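Local coordinates for fructose-1,6-bisphosphatase/inositol-1-monophosphatase (Thermotoga maritima, PDB 2P3N), which removes phosphate from inositol monophosphates, fructose 1,6-bisphosphate and several other phosphate esters, using magnesium, and works as a homotetramer, at residues S138-S142 with L143-V147; T157-F160 with I161-M164; V50-I53 with R54-F57. All coordinates share one frame; numbering follows the deposited sequence.

Interaction 1: S138-S142 with L143-V147; sequences SENAS and LEECV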
loop_
_atom_site.group_PDB
_atom_site.type_symbol
_atom_site.label_atom_id
_atom_site.label_comp_id
_atom_site.label_asym_id
_atom_site.label_seq_id
_atom_site.Cartn_x
_atom_site.Cartn_y
_atom_site.Cartn_z
ATOM N N SER A 138 -0.748 -7.004 23.712
ATOM C CA SER A 138 -0.840 -5.819 24.554
ATOM C C SER A 138 -0.543 -6.071 26.015
ATOM O O SER A 138 -0.580 -7.205 26.494
ATOM C CB SER A 138 -2.227 -5.180 24.446
ATOM O OG SER A 138 -3.183 -5.885 25.217
ATOM N N GLU A 139 -0.253 -4.980 26.713
ATOM C CA GLU A 139 0.061 -5.011 28.132
ATOM C C GLU A 139 -1.208 -4.788 28.956
ATOM O O GLU A 139 -1.245 -5.079 30.153
ATOM C CB GLU A 139 1.095 -3.926 28.463
ATOM C CG GLU A 139 2.521 -4.232 28.013
ATOM C CD GLU A 139 3.503 -3.120 28.388
ATOM O OE1 GLU A 139 4.730 -3.340 28.272
ATOM O OE2 GLU A 139 3.044 -2.025 28.795
ATOM N N ASN A 140 -2.246 -4.273 28.307
ATOM C CA ASN A 140 -3.511 -4.007 28.973
ATOM C C ASN A 140 -3.893 -5.103 29.972
ATOM O O ASN A 140 -3.877 -6.292 29.653
ATOM C CB ASN A 140 -4.603 -3.836 27.918
ATOM C CG ASN A 140 -4.313 -2.688 26.964
ATOM O OD1 ASN A 140 -5.028 -2.480 25.982
ATOM N ND2 ASN A 140 -3.257 -1.931 27.256
ATOM N N ALA A 141 -4.222 -4.689 31.192
ATOM C CA ALA A 141 -4.610 -5.621 32.249
ATOM C C ALA A 141 -6.005 -5.304 32.799
ATOM O O ALA A 141 -6.618 -6.133 33.476
ATOM C CB ALA A 141 -3.587 -5.584 33.376
ATOM N N SER A 142 -6.496 -4.101 32.516
ATOM C CA SER A 142 -7.819 -3.691 32.964
ATOM C C SER A 142 -8.802 -3.813 31.812
ATOM O O SER A 142 -8.583 -3.278 30.731
ATOM C CB SER A 142 -7.811 -2.246 33.461
ATOM O OG SER A 142 -9.120 -1.837 33.830
ATOM N N LEU A 143 -9.894 -4.516 32.054
ATOM C CA LEU A 143 -10.893 -4.705 31.030
ATOM C C LEU A 143 -11.438 -3.363 30.560
ATOM O O LEU A 143 -11.920 -3.249 29.440
ATOM C CB LEU A 143 -12.033 -5.562 31.569
ATOM C CG LEU A 143 -12.651 -6.532 30.569
ATOM C CD1 LEU A 143 -11.664 -7.657 30.287
ATOM C CD2 LEU A 143 -13.939 -7.089 31.131
ATOM N N GLU A 144 -11.359 -2.344 31.411
ATOM C CA GLU A 144 -11.876 -1.026 31.049
ATOM C C GLU A 144 -11.027 -0.342 29.990
ATOM O O GLU A 144 -11.522 0.484 29.223
ATOM C CB GLU A 144 -11.990 -0.129 32.290
ATOM C CG GLU A 144 -10.663 0.303 32.937
ATOM C CD GLU A 144 -10.056 1.567 32.320
ATOM O OE1 GLU A 144 -9.134 2.146 32.944
ATOM O OE2 GLU A 144 -10.491 1.981 31.219
ATOM N N GLU A 145 -9.743 -0.678 29.956
ATOM C CA GLU A 145 -8.837 -0.101 28.973
ATOM C C GLU A 145 -8.568 -1.153 27.896
ATOM O O GLU A 145 -7.495 -1.172 27.285
ATOM C CB GLU A 145 -7.514 0.315 29.636
ATOM C CG GLU A 145 -6.708 -0.841 30.231
ATOM C CD GLU A 145 -5.269 -0.456 30.572
ATOM O OE1 GLU A 145 -4.516 -0.056 29.654
ATOM O OE2 GLU A 145 -4.886 -0.560 31.757
ATOM N N CYS A 146 -9.555 -2.021 27.670
ATOM C CA CYS A 146 -9.433 -3.104 26.695
ATOM C C CYS A 146 -10.397 -3.066 25.521
ATOM O O CYS A 146 -11.490 -2.519 25.610
ATOM C CB CYS A 146 -9.600 -4.461 27.384
ATOM S SG CYS A 146 -8.118 -5.130 28.138
ATOM N N VAL A 147 -9.968 -3.669 24.417
ATOM C CA VAL A 147 -10.778 -3.769 23.218
ATOM C C VAL A 147 -10.767 -5.243 22.852
ATOM O O VAL A 147 -9.726 -5.800 22.486
ATOM C CB VAL A 147 -10.206 -2.934 22.062
ATOM C CG1 VAL A 147 -11.052 -3.124 20.820
ATOM C CG2 VAL A 147 -10.200 -1.472 22.450
#

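Interaction 2: T157-F160 with I161-M164; sequences TGKF and IERM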
loop_
_atom_site.group_PDB
_atom_site.type_symbol
_atom_site.label_atom_id
_atom_site.label_comp_id
_atom_site.label_asym_id
_atom_site.label_seq_id
_atom_site.Cartn_x
_atom_site.Cartn_y
_atom_site.Cartn_z
ATOM N N THR A 157 -22.997 -13.931 20.107
ATOM C CA THR A 157 -22.521 -12.591 19.814
ATOM C C THR A 157 -23.321 -11.531 20.554
ATOM O O THR A 157 -22.860 -11.001 21.561
ATOM C CB THR A 157 -22.584 -12.313 18.299
ATOM O OG1 THR A 157 -21.696 -13.207 17.615
ATOM C CG2 THR A 157 -22.178 -10.887 18.003
ATOM N N GLY A 158 -24.515 -11.235 20.050
ATOM C CA GLY A 158 -25.369 -10.230 20.665
ATOM C C GLY A 158 -25.392 -10.242 22.182
ATOM O O GLY A 158 -25.482 -9.190 22.813
ATOM N N LYS A 159 -25.319 -11.431 22.773
ATOM C CA LYS A 159 -25.327 -11.560 24.226
ATOM C C LYS A 159 -23.968 -11.202 24.806
ATOM O O LYS A 159 -23.878 -10.427 25.760
ATOM C CB LYS A 159 -25.702 -12.990 24.640
ATOM C CG LYS A 159 -27.189 -13.279 24.575
ATOM C CD LYS A 159 -27.945 -12.432 25.590
ATOM C CE LYS A 159 -29.448 -12.562 25.412
ATOM N NZ LYS A 159 -29.900 -12.007 24.106
ATOM N N PHE A 160 -22.917 -11.774 24.223
ATOM C CA PHE A 160 -21.556 -11.517 24.672
ATOM C C PHE A 160 -21.273 -10.018 24.659
ATOM O O PHE A 160 -20.426 -9.526 25.406
ATOM C CB PHE A 160 -20.566 -12.258 23.782
ATOM C CG PHE A 160 -19.127 -12.041 24.163
ATOM C CD1 PHE A 160 -18.388 -11.013 23.593
ATOM C CD2 PHE A 160 -18.506 -12.876 25.088
ATOM C CE1 PHE A 160 -17.047 -10.821 23.936
ATOM C CE2 PHE A 160 -17.164 -12.690 25.437
ATOM C CZ PHE A 160 -16.434 -11.662 24.859
ATOM N N ILE A 161 -21.980 -9.295 23.796
ATOM C CA ILE A 161 -21.827 -7.851 23.734
ATOM C C ILE A 161 -22.394 -7.320 25.045
ATOM O O ILE A 161 -21.685 -6.683 25.826
ATOM C CB ILE A 161 -22.649 -7.228 22.588
ATOM C CG1 ILE A 161 -22.114 -7.697 21.235
ATOM C CG2 ILE A 161 -22.621 -5.712 22.700
ATOM C CD1 ILE A 161 -20.703 -7.280 20.955
ATOM N N GLU A 162 -23.676 -7.613 25.273
ATOM C CA GLU A 162 -24.407 -7.188 26.470
ATOM C C GLU A 162 -23.591 -7.311 27.744
ATOM O O GLU A 162 -23.503 -6.366 28.532
ATOM C CB GLU A 162 -25.690 -8.007 26.623
ATOM C CG GLU A 162 -26.627 -7.901 25.432
ATOM C CD GLU A 162 -27.966 -8.581 25.665
ATOM O OE1 GLU A 162 -28.664 -8.197 26.631
ATOM O OE2 GLU A 162 -28.323 -9.493 24.880
ATOM N N ARG A 163 -23.001 -8.484 27.937
ATOM C CA ARG A 163 -22.194 -8.755 29.116
ATOM C C ARG A 163 -20.940 -7.894 29.132
ATOM O O ARG A 163 -20.669 -7.181 30.099
ATOM C CB ARG A 163 -21.754 -10.218 29.133
ATOM C CG ARG A 163 -22.726 -11.202 28.519
ATOM C CD ARG A 163 -23.836 -11.593 29.467
ATOM N NE ARG A 163 -24.934 -10.633 29.441
ATOM C CZ ARG A 163 -26.095 -10.812 30.061
ATOM N NH1 ARG A 163 -27.039 -9.883 29.977
ATOM N NH2 ARG A 163 -26.312 -11.921 30.764
ATOM N N MET A 164 -20.186 -7.972 28.041
ATOM C CA MET A 164 -18.915 -7.269 27.896
ATOM C C MET A 164 -18.969 -5.751 27.725
ATOM O O MET A 164 -18.134 -5.033 28.271
ATOM C CB MET A 164 -18.138 -7.887 26.728
ATOM C CG MET A 164 -16.663 -8.038 27.008
ATOM S SD MET A 164 -16.383 -8.883 28.573
ATOM C CE MET A 164 -15.704 -10.442 28.043
#

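Interaction 3: V50-I53 with R54-F57; sequences VDEI and RKFF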
loop_
_atom_site.group_PDB
_atom_site.type_symbol
_atom_site.label_atom_id
_atom_site.label_comp_id
_atom_site.label_asym_id
_atom_site.label_seq_id
_atom_site.Cartn_x
_atom_site.Cartn_y
_atom_site.Cartn_z
ATOM N N VAL A 50 -2.865 -25.702 -2.302
ATOM C CA VAL A 50 -2.734 -27.151 -2.179
ATOM C C VAL A 50 -1.771 -27.759 -3.177
ATOM O O VAL A 50 -1.055 -28.706 -2.862
ATOM C CB VAL A 50 -4.084 -27.834 -2.377
ATOM C CG1 VAL A 50 -3.875 -29.332 -2.582
ATOM C CG2 VAL A 50 -4.984 -27.559 -1.173
ATOM N N ASP A 51 -1.782 -27.227 -4.390
ATOM C CA ASP A 51 -0.906 -27.707 -5.443
ATOM C C ASP A 51 0.566 -27.451 -5.155
ATOM O O ASP A 51 1.413 -28.289 -5.471
ATOM C CB ASP A 51 -1.275 -27.047 -6.764
ATOM C CG ASP A 51 -2.485 -27.668 -7.398
ATOM O OD1 ASP A 51 -3.160 -28.465 -6.710
ATOM O OD2 ASP A 51 -2.759 -27.357 -8.579
ATOM N N GLU A 52 0.880 -26.292 -4.579
ATOM C CA GLU A 52 2.274 -25.976 -4.274
ATOM C C GLU A 52 2.777 -26.800 -3.104
ATOM O O GLU A 52 3.946 -27.209 -3.075
ATOM C CB GLU A 52 2.446 -24.489 -3.963
ATOM C CG GLU A 52 2.627 -23.618 -5.194
ATOM C CD GLU A 52 3.963 -23.832 -5.872
ATOM O OE1 GLU A 52 4.989 -23.327 -5.366
ATOM O OE2 GLU A 52 3.980 -24.518 -6.914
ATOM N N ILE A 53 1.904 -27.027 -2.130
ATOM C CA ILE A 53 2.282 -27.823 -0.988
ATOM C C ILE A 53 2.506 -29.248 -1.488
ATOM O O ILE A 53 3.566 -29.836 -1.258
ATOM C CB ILE A 53 1.194 -27.792 0.087
ATOM C CG1 ILE A 53 1.104 -26.388 0.687
ATOM C CG2 ILE A 53 1.521 -28.786 1.169
ATOM C CD1 ILE A 53 0.070 -26.252 1.775
ATOM N N ARG A 54 1.519 -29.785 -2.202
ATOM C CA ARG A 54 1.611 -31.142 -2.748
ATOM C C ARG A 54 2.881 -31.323 -3.583
ATOM O O ARG A 54 3.421 -32.429 -3.702
ATOM C CB ARG A 54 0.384 -31.452 -3.616
ATOM C CG ARG A 54 -0.921 -31.657 -2.842
ATOM C CD ARG A 54 -1.103 -33.110 -2.402
ATOM N NE ARG A 54 -2.282 -33.332 -1.559
ATOM C CZ ARG A 54 -3.544 -33.143 -1.940
ATOM N NH1 ARG A 54 -3.823 -32.717 -3.165
ATOM N NH2 ARG A 54 -4.531 -33.391 -1.090
ATOM N N LYS A 55 3.360 -30.223 -4.147
ATOM C CA LYS A 55 4.542 -30.250 -4.985
ATOM C C LYS A 55 5.842 -30.302 -4.198
ATOM O O LYS A 55 6.736 -31.082 -4.528
ATOM C CB LYS A 55 4.536 -29.030 -5.897
ATOM C CG LYS A 55 5.777 -28.859 -6.730
ATOM C CD LYS A 55 5.612 -27.658 -7.643
ATOM C CE LYS A 55 6.830 -27.411 -8.509
ATOM N NZ LYS A 55 6.648 -26.142 -9.287
ATOM N N PHE A 56 5.945 -29.479 -3.158
ATOM C CA PHE A 56 7.166 -29.430 -2.354
ATOM C C PHE A 56 7.137 -30.296 -1.106
ATOM O O PHE A 56 8.171 -30.554 -0.490
ATOM C CB PHE A 56 7.494 -27.984 -1.964
ATOM C CG PHE A 56 7.906 -27.130 -3.123
ATOM C CD1 PHE A 56 6.952 -26.506 -3.923
ATOM C CD2 PHE A 56 9.250 -27.003 -3.462
ATOM C CE1 PHE A 56 7.333 -25.771 -5.050
ATOM C CE2 PHE A 56 9.641 -26.270 -4.585
ATOM C CZ PHE A 56 8.683 -25.656 -5.378
ATOM N N PHE A 57 5.952 -30.750 -0.734
ATOM C CA PHE A 57 5.814 -31.590 0.449
ATOM C C PHE A 57 5.018 -32.829 0.056
ATOM O O PHE A 57 4.006 -33.173 0.676
ATOM C CB PHE A 57 5.134 -30.774 1.551
ATOM C CG PHE A 57 5.909 -29.539 1.937
ATOM C CD1 PHE A 57 6.879 -29.589 2.932
ATOM C CD2 PHE A 57 5.716 -28.342 1.261
ATOM C CE1 PHE A 57 7.644 -28.463 3.243
ATOM C CE2 PHE A 57 6.477 -27.219 1.568
ATOM C CZ PHE A 57 7.439 -27.280 2.557
HETATM O O HOH W 1 -2.848 -31.173 -5.317
#

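Interaction 1: S138-S142 with L143-V147
The amide of Asn140 and the carboxylate of Glu145 are the two flat groups that meet here, with their planes 34° apart, so that the pair is neither stacked nor perpendicular. The amide is reached by two parts of Glu145: its carbonyl O lies 3.5 Å from Asn140 CG, and its carboxylate OE1 is 3.8 Å from the same carbon. Asparagine suits such a place because it is short enough for its amide to lie against both the backbone O and the carboxylate of Glu145. Glu145 arrives with CG wedged between its own backbone N and carbonyl carbon (chi1 63°), and from there the chain runs out extended past Ser142, whose CB is 3.7 Å from Glu145 CG.

The turn through Leu143 and Glu144 brings Glu145 and Cys146 back to Asn140. Glu145 N donates to Ser142 O at 3.0 Å, closing a tight turn over Leu143 and Glu144, and a second, overlapping turn is closed by a weak bond from Cys146 N to Leu143 O at 3.2 Å. This short 3-10 segment reverses the chain and brings the Cys146 sulfur to 3.8 Å from Asn140 CB, where a compact, weakly polar thiol fits the buried inner side of the bend.

Around the loop, Leu143, a branched apolar residue suited to burial, packs on helix 156-167 at Arg167, while Asn140 and Val147 lie against His89 of the second subunit and Glu144 lies on its Phe34. The bend connects strand 133-134 of the seven-stranded sheet to strand 147-150 of the other sheet, and Val147 N is hydrogen-bonded to the side chain of Asp190, just ahead of the adjoining strand 191-195.

Interaction 2: T157-F160 with I161-M164
Phe160 and Met164 lie side by side, one helical turn apart, and the methyl CE of Met164 comes within 3.5 Å of Phe160 CZ. Met164 CB sits over one face of the ring, while SD stands 5.2 Å from the ring centroid in an oblique Met-aromatic contact. An unbranched, flexible side chain suits this task: bends at chi2 (51°) and chi3 bring its end round to the far rim of the phenyl group. Phe160 meets it by setting CG opposite its own backbone N (chi1 179°).

On another side of the helix, Lys159 and Glu162 run alongside each other and form a salt bridge, NZ to OE2 at 3.1 Å. The stronger partner of NZ is OE1 of Glu162 of the second subunit, so the lysine charge probably eases the closeness of the two glutamates across the interface.

Behind these side chains are the helical backbone bonds. The one from Met164 N to Phe160 O, at 3.1 Å, sets the one-turn spacing that puts Met164 beside Phe160. Arg163 NE is buried without a polar partner.

Helix 156-167 is the crossover of a beta-alpha-beta unit with parallel strands 147-150 and 170-172; Ile161 and Met164 pack on Ile171 of the latter strand, and the Arg163 side chain packs on Val245 and Val249 of helix 239-253.

Interaction 3: V50-I53 with R54-F57
Val50 sends CG1 to the side opposite its backbone N (chi1 166°), and Arg54, one turn later, directs CG away from its own carbonyl carbon (chi1 -72°) and then bends at chi2. Together these torsions lay the methyl group over one face of the guanidinium, with CG1 3.4 Å from Arg54 NH1. This is i to i+4 packing at the C-terminal end of helix 40-56, in an enzyme of the inositol monophosphatase superfamily. A long arginine fits the exposed flank, since its stem rests on valine while its charged end reaches outward. There a water links it to Asp51, accepting from Arg54 NH1 at 2.8 Å and donating to Asp51 OD1 at 3.1 Å, and so joins opposite charges that do not touch. The other terminal nitrogen, NH2, has a weak, long ion pair with Glu70.

Glu52 serves two neighbours. Its OE1 approaches Phe56 CE1 at 3.4 Å, with carboxylate and ring planes 68° apart, and its OE2 forms a long salt bridge to Lys55 NZ at 3.9 Å. The extended, exposed lysine carries its ammonium outward, past the carboxylate, so the pairing stays loose.

On the buried flank, branched Ile53 CG2 touches Phe57 CB at 4.1 Å. Ile53 also packs on Ile62 of strand 61-64 and on Ile78 of strand 74-79, whereas the Phe57 ring meets Phe6 edge-to-face. Phe57 is where the chain leaves helical geometry, yet its N still donates to Ile53 O at 2.6 Å, and that same oxygen lies at the ring edge, in its plane, 3.6 Å from Phe57 CD2.

Along the chain, interaction 3 comes first, followed by interaction 1 and then interaction 2. The last two are neighbours: their centres are about 17 Å apart, and Leu143 CD2 of the loop touches Met164 SD of helix 156-167 at 4.0 Å. That loop leads into strand 147-150, which the helix follows, so both belong to the part of the fold built on the five-stranded sheet. Interaction 3 lies on the opposite side of the chain's centre, about 41 and 42 Å from their centres, where helix 40-56 packs on the seven-stranded sheet. Interactions 1 and 2 therefore lie at the interface with the second subunit of the tetramer, whereas interaction 3 is local to its own chain.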